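Local coordinates for CysQ, sulfite synthesis pathway protein (Bacteroides thetaiotaomicron VPI-5482, PDB 3B8B) that probably hydrolyses the 3'-phosphate of adenosine 3',5'-bisphosphate to give AMP, using magnesium, as a CysQ phosphatase of the inositol monophosphatase superfamily, at residues 32-37 and 120-125; 69-74 and 102-107; 81-86 and 245-250. One frame throughout, in Å; residues are numbered along the deposited sequence.

Interaction 1: 32-37 and 120-125; sequences LKAGEK and FTVNIA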
loop_
_atom_site.group_PDB
_atom_site.type_symbol
_atom_site.label_atom_id
_atom_site.label_comp_id
_atom_site.label_asym_id
_atom_site.label_seq_id
_atom_site.Cartn_x
_atom_site.Cartn_y
_atom_site.Cartn_z
ATOM N N LEU A 32 8.309 -9.131 -0.438
ATOM C CA LEU A 32 8.303 -10.362 -1.230
ATOM C C LEU A 32 8.319 -11.604 -0.344
ATOM O O LEU A 32 7.641 -12.599 -0.617
ATOM C CB LEU A 32 9.488 -10.374 -2.185
ATOM C CG LEU A 32 9.455 -9.283 -3.252
ATOM C CD1 LEU A 32 10.803 -9.186 -4.038
ATOM C CD2 LEU A 32 8.286 -9.468 -4.240
ATOM N N LYS A 33 9.125 -11.567 0.714
ATOM C CA LYS A 33 9.164 -12.675 1.651
ATOM C C LYS A 33 7.775 -12.888 2.295
ATOM O O LYS A 33 7.309 -14.045 2.427
ATOM C CB LYS A 33 10.226 -12.430 2.730
ATOM C CG LYS A 33 11.692 -12.398 2.208
ATOM C CD LYS A 33 12.351 -13.710 2.143
ATOM C CE LYS A 33 13.832 -13.592 1.643
ATOM N NZ LYS A 33 14.815 -12.730 2.437
ATOM N N ALA A 34 7.132 -11.802 2.721
ATOM C CA ALA A 34 5.784 -11.883 3.276
ATOM C C ALA A 34 4.829 -12.479 2.252
ATOM O O ALA A 34 3.992 -13.341 2.560
ATOM C CB ALA A 34 5.288 -10.490 3.737
ATOM N N GLY A 35 4.939 -11.997 1.030
ATOM C CA GLY A 35 4.126 -12.482 -0.076
ATOM C C GLY A 35 4.183 -13.984 -0.235
ATOM O O GLY A 35 3.154 -14.639 -0.405
ATOM N N GLU A 36 5.387 -14.545 -0.179
ATOM C CA GLU A 36 5.601 -15.988 -0.260
ATOM C C GLU A 36 4.839 -16.741 0.842
ATOM O O GLU A 36 4.194 -17.768 0.586
ATOM C CB GLU A 36 7.118 -16.249 -0.165
ATOM C CG GLU A 36 7.584 -17.683 -0.130
ATOM C CD GLU A 36 9.117 -17.793 -0.211
ATOM O OE1 GLU A 36 9.823 -16.745 -0.171
ATOM O OE2 GLU A 36 9.610 -18.933 -0.317
ATOM N N LYS A 37 4.948 -16.243 2.077
ATOM C CA LYS A 37 4.284 -16.876 3.206
ATOM C C LYS A 37 2.768 -16.860 3.015
ATOM O O LYS A 37 2.082 -17.845 3.280
ATOM C CB LYS A 37 4.632 -16.203 4.536
ATOM C CG LYS A 37 6.129 -16.260 4.908
ATOM C CD LYS A 37 6.640 -17.683 5.009
ATOM C CE LYS A 37 8.083 -17.730 5.493
ATOM N NZ LYS A 37 8.375 -19.119 5.934
ATOM N N PHE A 120 -5.556 -8.783 -2.324
ATOM C CA PHE A 120 -4.955 -8.385 -1.037
ATOM C C PHE A 120 -3.481 -8.017 -1.278
ATOM O O PHE A 120 -2.895 -8.368 -2.308
ATOM C CB PHE A 120 -5.103 -9.493 -0.004
ATOM C CG PHE A 120 -4.621 -10.849 -0.484
ATOM C CD1 PHE A 120 -3.283 -11.223 -0.392
ATOM C CD2 PHE A 120 -5.526 -11.740 -1.064
ATOM C CE1 PHE A 120 -2.858 -12.461 -0.845
ATOM C CE2 PHE A 120 -5.100 -12.973 -1.503
ATOM C CZ PHE A 120 -3.782 -13.323 -1.435
ATOM N N THR A 121 -2.893 -7.300 -0.313
ATOM C CA THR A 121 -1.577 -6.712 -0.499
ATOM C C THR A 121 -0.748 -6.762 0.791
ATOM O O THR A 121 -1.281 -6.840 1.908
ATOM C CB THR A 121 -1.686 -5.215 -0.875
ATOM O OG1 THR A 121 -2.392 -4.524 0.172
ATOM C CG2 THR A 121 -2.416 -5.003 -2.222
ATOM N N VAL A 122 0.560 -6.692 0.600
ATOM C CA VAL A 122 1.523 -6.412 1.664
ATOM C C VAL A 122 1.911 -4.938 1.526
ATOM O O VAL A 122 2.165 -4.473 0.398
ATOM C CB VAL A 122 2.781 -7.290 1.512
ATOM C CG1 VAL A 122 3.743 -7.063 2.690
ATOM C CG2 VAL A 122 2.420 -8.795 1.396
ATOM N N ASN A 123 1.956 -4.210 2.651
ATOM C CA ASN A 123 2.181 -2.757 2.654
ATOM C C ASN A 123 3.292 -2.386 3.640
ATOM O O ASN A 123 3.169 -2.669 4.838
ATOM C CB ASN A 123 0.914 -1.970 3.020
ATOM C CG ASN A 123 -0.215 -2.242 2.058
ATOM O OD1 ASN A 123 -0.427 -1.477 1.137
ATOM N ND2 ASN A 123 -0.900 -3.386 2.248
ATOM N N ILE A 124 4.374 -1.804 3.123
ATOM C CA ILE A 124 5.524 -1.347 3.950
ATOM C C ILE A 124 5.904 0.087 3.563
ATOM O O ILE A 124 6.187 0.356 2.399
ATOM C CB ILE A 124 6.731 -2.272 3.805
ATOM C CG1 ILE A 124 6.386 -3.694 4.281
ATOM C CG2 ILE A 124 7.925 -1.718 4.636
ATOM C CD1 ILE A 124 7.528 -4.693 3.991
ATOM N N ALA A 125 5.852 1.004 4.531
ATOM C CA ALA A 125 6.245 2.382 4.335
ATOM C C ALA A 125 7.317 2.779 5.339
ATOM O O ALA A 125 7.248 2.366 6.517
ATOM C CB ALA A 125 5.029 3.319 4.531
#
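Val122 presses both its methyl groups against one turn of helix 20-43, at Ala34 and Gly35, and this small patch is the whole of the contact. It is helix-on-sheet packing within the alpha/beta sandwich of the inositol monophosphatase family: strand 121-128 is a central strand of the mixed sheet, and the helix lies against one of its faces. The evidence for close seating is the CA-CA distance of 6.8 Å between Gly35 and Val122. CG1 of Val122 comes within 3.9 Å of Ala34 CB; CG2 lies 4.1 Å from Ala34 CB and equally far from the Gly35 backbone N. Placing CG1 opposite the backbone N (chi1 -176°) leaves CG2 beside that N, and both branches face the single methyl of Ala34. All three touching residues are buried, and Ile38 extends the apolar patch by also meeting Val122.

The outer side of the helix is a different environment. Lys33, Glu36 and Lys37 are exposed and make no contact with the strand segment, and Lys33 NZ forms a salt bridge with Asp29 of its own helix.

On the reverse face of the strand Thr121 and Asn123 are tied by polar contacts. They point toward Ser223 and Ser224, which hydrogen-bond to Thr121 OG1; Ser224 also meets Asn123 OD1. Within the strand itself, Asn123 ND2 donates to Thr121 OG1 over 2.8 Å, at an N-H...O angle of 156°, the hydroxyl lying 17° out of the amide plane.

Interaction 2: 69-74 and 102-107; sequences EAIVAI and WIVDPL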
loop_
_atom_site.group_PDB
_atom_site.type_symbol
_atom_site.label_atom_id
_atom_site.label_comp_id
_atom_site.label_asym_id
_atom_site.label_seq_id
_atom_site.Cartn_x
_atom_site.Cartn_y
_atom_site.Cartn_z
ATOM N N GLU A 69 6.000 -11.897 10.656
ATOM C CA GLU A 69 7.270 -12.460 11.112
ATOM C C GLU A 69 8.344 -12.318 10.040
ATOM O O GLU A 69 9.489 -11.962 10.356
ATOM C CB GLU A 69 7.058 -13.923 11.513
ATOM C CG GLU A 69 6.309 -14.044 12.834
ATOM C CD GLU A 69 5.892 -15.484 13.189
ATOM O OE1 GLU A 69 6.114 -16.406 12.354
ATOM O OE2 GLU A 69 5.318 -15.668 14.308
ATOM N N ALA A 70 7.980 -12.586 8.778
ATOM C CA ALA A 70 8.904 -12.469 7.645
ATOM C C ALA A 70 9.385 -11.032 7.484
ATOM O O ALA A 70 10.565 -10.768 7.230
ATOM C CB ALA A 70 8.237 -12.960 6.338
ATOM N N ILE A 71 8.461 -10.103 7.645
ATOM C CA ILE A 71 8.784 -8.691 7.466
ATOM C C ILE A 71 9.702 -8.204 8.584
ATOM O O ILE A 71 10.725 -7.605 8.293
ATOM C CB ILE A 71 7.509 -7.835 7.407
ATOM C CG1 ILE A 71 6.735 -8.156 6.122
ATOM C CG2 ILE A 71 7.852 -6.341 7.526
ATOM C CD1 ILE A 71 5.275 -7.608 6.140
ATOM N N VAL A 72 9.333 -8.452 9.846
ATOM C CA VAL A 72 10.121 -7.902 10.953
ATOM C C VAL A 72 11.495 -8.574 11.062
ATOM O O VAL A 72 12.454 -7.961 11.543
ATOM C CB VAL A 72 9.363 -7.824 12.303
ATOM C CG1 VAL A 72 8.086 -6.988 12.145
ATOM C CG2 VAL A 72 9.100 -9.215 12.886
ATOM N N ALA A 73 11.627 -9.813 10.590
ATOM C CA ALA A 73 12.926 -10.474 10.569
ATOM C C ALA A 73 13.928 -9.601 9.814
ATOM O O ALA A 73 15.101 -9.544 10.179
ATOM C CB ALA A 73 12.868 -11.883 9.956
ATOM N N ILE A 74 13.455 -8.894 8.790
ATOM C CA ILE A 74 14.279 -7.961 8.026
ATOM C C ILE A 74 14.247 -6.548 8.622
ATOM O O ILE A 74 15.304 -6.002 8.920
ATOM C CB ILE A 74 13.881 -7.967 6.518
ATOM C CG1 ILE A 74 14.190 -9.344 5.905
ATOM C CG2 ILE A 74 14.566 -6.818 5.742
ATOM C CD1 ILE A 74 13.523 -9.582 4.570
ATOM N N TRP A 102 9.031 2.545 10.410
ATOM C CA TRP A 102 8.313 1.743 9.441
ATOM C C TRP A 102 6.857 1.647 9.891
ATOM O O TRP A 102 6.576 1.441 11.070
ATOM C CB TRP A 102 8.875 0.332 9.367
ATOM C CG TRP A 102 10.294 0.262 8.907
ATOM C CD1 TRP A 102 11.411 0.036 9.670
ATOM C CD2 TRP A 102 10.755 0.388 7.554
ATOM N NE1 TRP A 102 12.533 0.027 8.873
ATOM C CE2 TRP A 102 12.169 0.256 7.575
ATOM C CE3 TRP A 102 10.116 0.599 6.320
ATOM C CZ2 TRP A 102 12.941 0.308 6.406
ATOM C CZ3 TRP A 102 10.899 0.687 5.162
ATOM C CH2 TRP A 102 12.280 0.527 5.214
ATOM N N ILE A 103 5.941 1.789 8.940
ATOM C CA ILE A 103 4.513 1.577 9.178
ATOM C C ILE A 103 4.053 0.500 8.198
ATOM O O ILE A 103 4.149 0.671 6.959
ATOM C CB ILE A 103 3.679 2.861 9.037
ATOM C CG1 ILE A 103 4.233 3.952 9.954
ATOM C CG2 ILE A 103 2.201 2.566 9.411
ATOM C CD1 ILE A 103 3.378 5.223 10.030
ATOM N N VAL A 104 3.582 -0.611 8.768
ATOM C CA VAL A 104 3.407 -1.869 8.021
ATOM C C VAL A 104 2.038 -2.504 8.208
ATOM O O VAL A 104 1.544 -2.578 9.326
ATOM C CB VAL A 104 4.463 -2.882 8.508
ATOM C CG1 VAL A 104 4.232 -4.275 7.891
ATOM C CG2 VAL A 104 5.887 -2.357 8.191
ATOM N N ASP A 105 1.430 -2.944 7.112
ATOM C CA ASP A 105 0.329 -3.902 7.190
ATOM C C ASP A 105 0.750 -5.134 6.409
ATOM O O ASP A 105 0.827 -5.092 5.188
ATOM C CB ASP A 105 -1.001 -3.372 6.677
ATOM C CG ASP A 105 -2.158 -4.340 6.961
ATOM O OD1 ASP A 105 -1.912 -5.476 7.421
ATOM O OD2 ASP A 105 -3.342 -3.931 6.749
ATOM N N PRO A 106 1.046 -6.211 7.123
ATOM C CA PRO A 106 1.536 -7.420 6.429
ATOM C C PRO A 106 0.541 -8.027 5.448
ATOM O O PRO A 106 0.948 -8.696 4.495
ATOM C CB PRO A 106 1.821 -8.401 7.586
ATOM C CG PRO A 106 1.993 -7.519 8.784
ATOM C CD PRO A 106 1.014 -6.403 8.580
ATOM N N LEU A 107 -0.752 -7.799 5.658
ATOM C CA LEU A 107 -1.776 -8.411 4.808
ATOM C C LEU A 107 -3.036 -7.549 4.917
ATOM O O LEU A 107 -3.854 -7.715 5.849
ATOM C CB LEU A 107 -2.047 -9.848 5.223
ATOM C CG LEU A 107 -2.852 -10.726 4.255
ATOM C CD1 LEU A 107 -2.968 -12.164 4.804
ATOM C CD2 LEU A 107 -4.191 -10.141 3.905
#
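Ile71 is the one residue of 69-74 that meets 102-107, fitting against Val104 and Pro106 where strand 100-108 runs into its Asp-Pro-Leu-Asp-Gly-Thr sequence, the metal-binding signature of the inositol monophosphatase family; Leu75 and Ala67 of the same helix add to the contact. Along the helix segment, Glu69 comes first: its side chain is exposed, while its carbonyl O accepts the backbone N of Ala73 at 3.0 Å, a helical i to i+4 bond.

Two residues on, Ile71 turns inward. CG1 stands opposite the carbonyl carbon (chi1 -68°) and the chain runs on extended, which carries CD1 deep enough to reach both partners. Toward Val104 the approach is tip to tip, with CD1 3.9 Å from Val104 CG1 and Ile71 CG2 4.2 Å from that same methyl. Toward Pro106 the side chains cross at about a right angle, and CD1 sits 3.8 Å from Pro106 CB. Ala34 of helix 20-43 and Val122 of strand 121-128 also touch Ile71, so the patch runs on to both. Further along, Ile74 packs instead on Ala26 and Asp29 of helix 20-43.

Asp105, just before Pro106, points away from the helix and is a predicted magnesium ligand. An Asx turn helps to hold its carboxylate: Leu107 N donates to Asp105 OD1 over 3.1 Å, arriving 54° above the carboxylate plane.

Interaction 3: 81-86 and 245-250; sequences PVLSEE and MEWDTA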
loop_
_atom_site.group_PDB
_atom_site.type_symbol
_atom_site.label_atom_id
_atom_site.label_comp_id
_atom_site.label_asym_id
_atom_site.label_seq_id
_atom_site.Cartn_x
_atom_site.Cartn_y
_atom_site.Cartn_z
ATOM N N PRO A 81 12.506 1.783 13.977
ATOM C CA PRO A 81 11.490 1.003 14.661
ATOM C C PRO A 81 10.289 0.685 13.760
ATOM O O PRO A 81 10.080 1.352 12.746
ATOM C CB PRO A 81 11.088 1.909 15.828
ATOM C CG PRO A 81 11.373 3.265 15.335
ATOM C CD PRO A 81 12.568 3.161 14.509
ATOM N N VAL A 82 9.517 -0.329 14.150
ATOM C CA VAL A 82 8.436 -0.877 13.344
ATOM C C VAL A 82 7.093 -0.767 14.041
ATOM O O VAL A 82 6.931 -1.220 15.203
ATOM C CB VAL A 82 8.676 -2.385 13.018
ATOM C CG1 VAL A 82 7.561 -2.949 12.170
ATOM C CG2 VAL A 82 10.048 -2.591 12.372
ATOM N N LEU A 83 6.149 -0.153 13.342
ATOM C CA LEU A 83 4.765 -0.076 13.752
ATOM C C LEU A 83 3.989 -0.944 12.774
ATOM O O LEU A 83 3.777 -0.556 11.615
ATOM C CB LEU A 83 4.283 1.362 13.718
ATOM C CG LEU A 83 2.801 1.593 14.016
ATOM C CD1 LEU A 83 2.479 1.077 15.425
ATOM C CD2 LEU A 83 2.485 3.061 13.866
ATOM N N SER A 84 3.612 -2.136 13.232
ATOM C CA SER A 84 2.919 -3.139 12.384
ATOM C C SER A 84 1.515 -3.362 12.846
ATOM O O SER A 84 1.219 -3.396 14.057
ATOM C CB SER A 84 3.646 -4.491 12.396
ATOM O OG SER A 84 2.937 -5.488 11.630
ATOM N N GLU A 85 0.642 -3.589 11.866
ATOM C CA GLU A 85 -0.718 -4.012 12.134
ATOM C C GLU A 85 -0.766 -5.286 13.004
ATOM O O GLU A 85 -1.693 -5.418 13.832
ATOM C CB GLU A 85 -1.420 -4.242 10.788
ATOM C CG GLU A 85 -2.929 -4.689 10.852
ATOM C CD GLU A 85 -3.093 -6.145 11.305
ATOM O OE1 GLU A 85 -2.203 -6.980 11.002
ATOM O OE2 GLU A 85 -4.123 -6.450 11.962
ATOM N N GLU A 86 0.212 -6.193 12.822
ATOM C CA GLU A 86 0.250 -7.477 13.554
ATOM C C GLU A 86 1.208 -7.449 14.771
ATOM O O GLU A 86 1.402 -8.469 15.455
ATOM C CB GLU A 86 0.590 -8.606 12.548
ATOM C CG GLU A 86 0.854 -10.014 13.077
ATOM C CD GLU A 86 -0.305 -10.651 13.824
ATOM O OE1 GLU A 86 -1.411 -10.060 13.889
ATOM O OE2 GLU A 86 -0.096 -11.766 14.358
HETATM N N MSE A 245 -6.824 2.642 8.378
HETATM C CA MSE A 245 -5.715 2.773 9.290
HETATM C C MSE A 245 -4.462 3.258 8.543
HETATM O O MSE A 245 -4.270 2.963 7.357
HETATM C CB MSE A 245 -5.396 1.428 9.980
HETATM C CG MSE A 245 -6.551 0.821 10.736
HETATM SE SE MSE A 245 -7.079 1.958 12.227
HETATM C CE MSE A 245 -5.684 1.600 13.417
ATOM N N GLU A 246 -3.603 3.968 9.262
ATOM C CA GLU A 246 -2.363 4.509 8.683
ATOM C C GLU A 246 -1.564 3.499 7.871
ATOM O O GLU A 246 -1.040 3.813 6.816
ATOM C CB GLU A 246 -1.448 5.071 9.747
ATOM C CG GLU A 246 -1.907 6.400 10.365
ATOM C CD GLU A 246 -0.863 7.003 11.275
ATOM O OE1 GLU A 246 0.340 6.621 11.171
ATOM O OE2 GLU A 246 -1.212 7.893 12.075
ATOM N N TRP A 247 -1.459 2.289 8.400
ATOM C CA TRP A 247 -0.676 1.238 7.748
ATOM C C TRP A 247 -1.251 0.765 6.424
ATOM O O TRP A 247 -0.548 0.134 5.639
ATOM C CB TRP A 247 -0.424 0.050 8.692
ATOM C CG TRP A 247 -1.539 -0.422 9.503
ATOM C CD1 TRP A 247 -2.732 -0.983 9.082
ATOM C CD2 TRP A 247 -1.585 -0.406 10.921
ATOM N NE1 TRP A 247 -3.505 -1.296 10.186
ATOM C CE2 TRP A 247 -2.817 -0.962 11.315
ATOM C CE3 TRP A 247 -0.689 0.011 11.903
ATOM C CZ2 TRP A 247 -3.175 -1.088 12.656
ATOM C CZ3 TRP A 247 -1.050 -0.113 13.235
ATOM C CH2 TRP A 247 -2.283 -0.651 13.591
ATOM N N ASP A 248 -2.528 1.058 6.139
ATOM C CA ASP A 248 -3.073 0.707 4.848
ATOM C C ASP A 248 -2.925 1.765 3.768
ATOM O O ASP A 248 -3.188 1.490 2.606
ATOM C CB ASP A 248 -4.481 0.220 5.020
ATOM C CG ASP A 248 -4.499 -1.062 5.821
ATOM O OD1 ASP A 248 -3.561 -1.907 5.609
ATOM O OD2 ASP A 248 -5.347 -1.209 6.690
ATOM N N THR A 249 -2.545 2.976 4.173
ATOM C CA THR A 249 -2.321 4.032 3.210
ATOM C C THR A 249 -0.864 4.477 3.043
ATOM O O THR A 249 -0.512 5.016 1.997
ATOM C CB THR A 249 -3.164 5.291 3.516
ATOM O OG1 THR A 249 -2.830 5.841 4.780
ATOM C CG2 THR A 249 -4.695 4.959 3.461
ATOM N N ALA A 250 -0.040 4.300 4.072
ATOM C CA ALA A 250 1.274 4.917 4.079
ATOM C C ALA A 250 2.118 4.503 2.872
ATOM O O ALA A 250 2.712 5.355 2.197
ATOM C CB ALA A 250 2.005 4.604 5.416
#
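The indole of Trp247 carries Glu85 on one face and Met245, a selenomethionine two residues before it, on the opposite face. At the rim, Asp248 OD1 lies in the ring plane, and Leu83 CG comes up near that plane, 4.3 Å from Trp247 CZ3. This sandwiched ring joins the end of strand 82-84, at the border of the sheet, to the start of helix 246-258 in the inositol monophosphatase fold, with Glu85 and Asp248 both predicted magnesium ligands.

The Glu85 contact qualifies as CH-pi: CB stands 3.6 Å from the centroid of the five-membered ring and only 11° off its normal. CG follows over the nitrogen side, 3.5 Å from Trp247 NE1. Glu85 then bends at chi2 (-73°), which leads the carboxylate away from the indole; its plane stands 88° to the ring. The aliphatic part of the glutamate therefore packs, while its carboxylate lies near Asp105 and close to Asp64, acidic groups that a magnesium ion could probably bridge. Replacing Trp247 by an alanine would probably open a gap between Glu85 and Met245 and leave the Glu85 methylene groups without the surface that limits their rotation.

Glu85 is also held from its backbone. The residues flanking it form an ST turn, in which Glu86 N donates to Ser84 OG, a hydroxyl that also hydrogen-bonds to His68 ND1. Across the contact, Glu246 O accepts from both Thr249 N, at 3.2 Å, and Ala250 N, at 3.0 Å.

In the fold
From the N terminus, helix 20-43 supplies the first half of interaction 1, which closes on strand 121-128 after 82 intervening residues. Nested within that loop, interaction 2 joins helix 59-75 to strand 100-108 across only 27. Interaction 3 begins at 81-86, inside both loops, but ends at 245-250, far beyond them, and so crosses both. The three strands are consecutive in one sheet: Ala125 O lies 2.8 Å from Ile103 N, and Trp102 O 2.8 Å from Leu83 N, both probable hydrogen bonds. Interactions 1 and 2 lay the two N-terminal helices on one face; helix 246-258 approaches from the other, its Ala250 CB 3.4 Å from Ala125 CB.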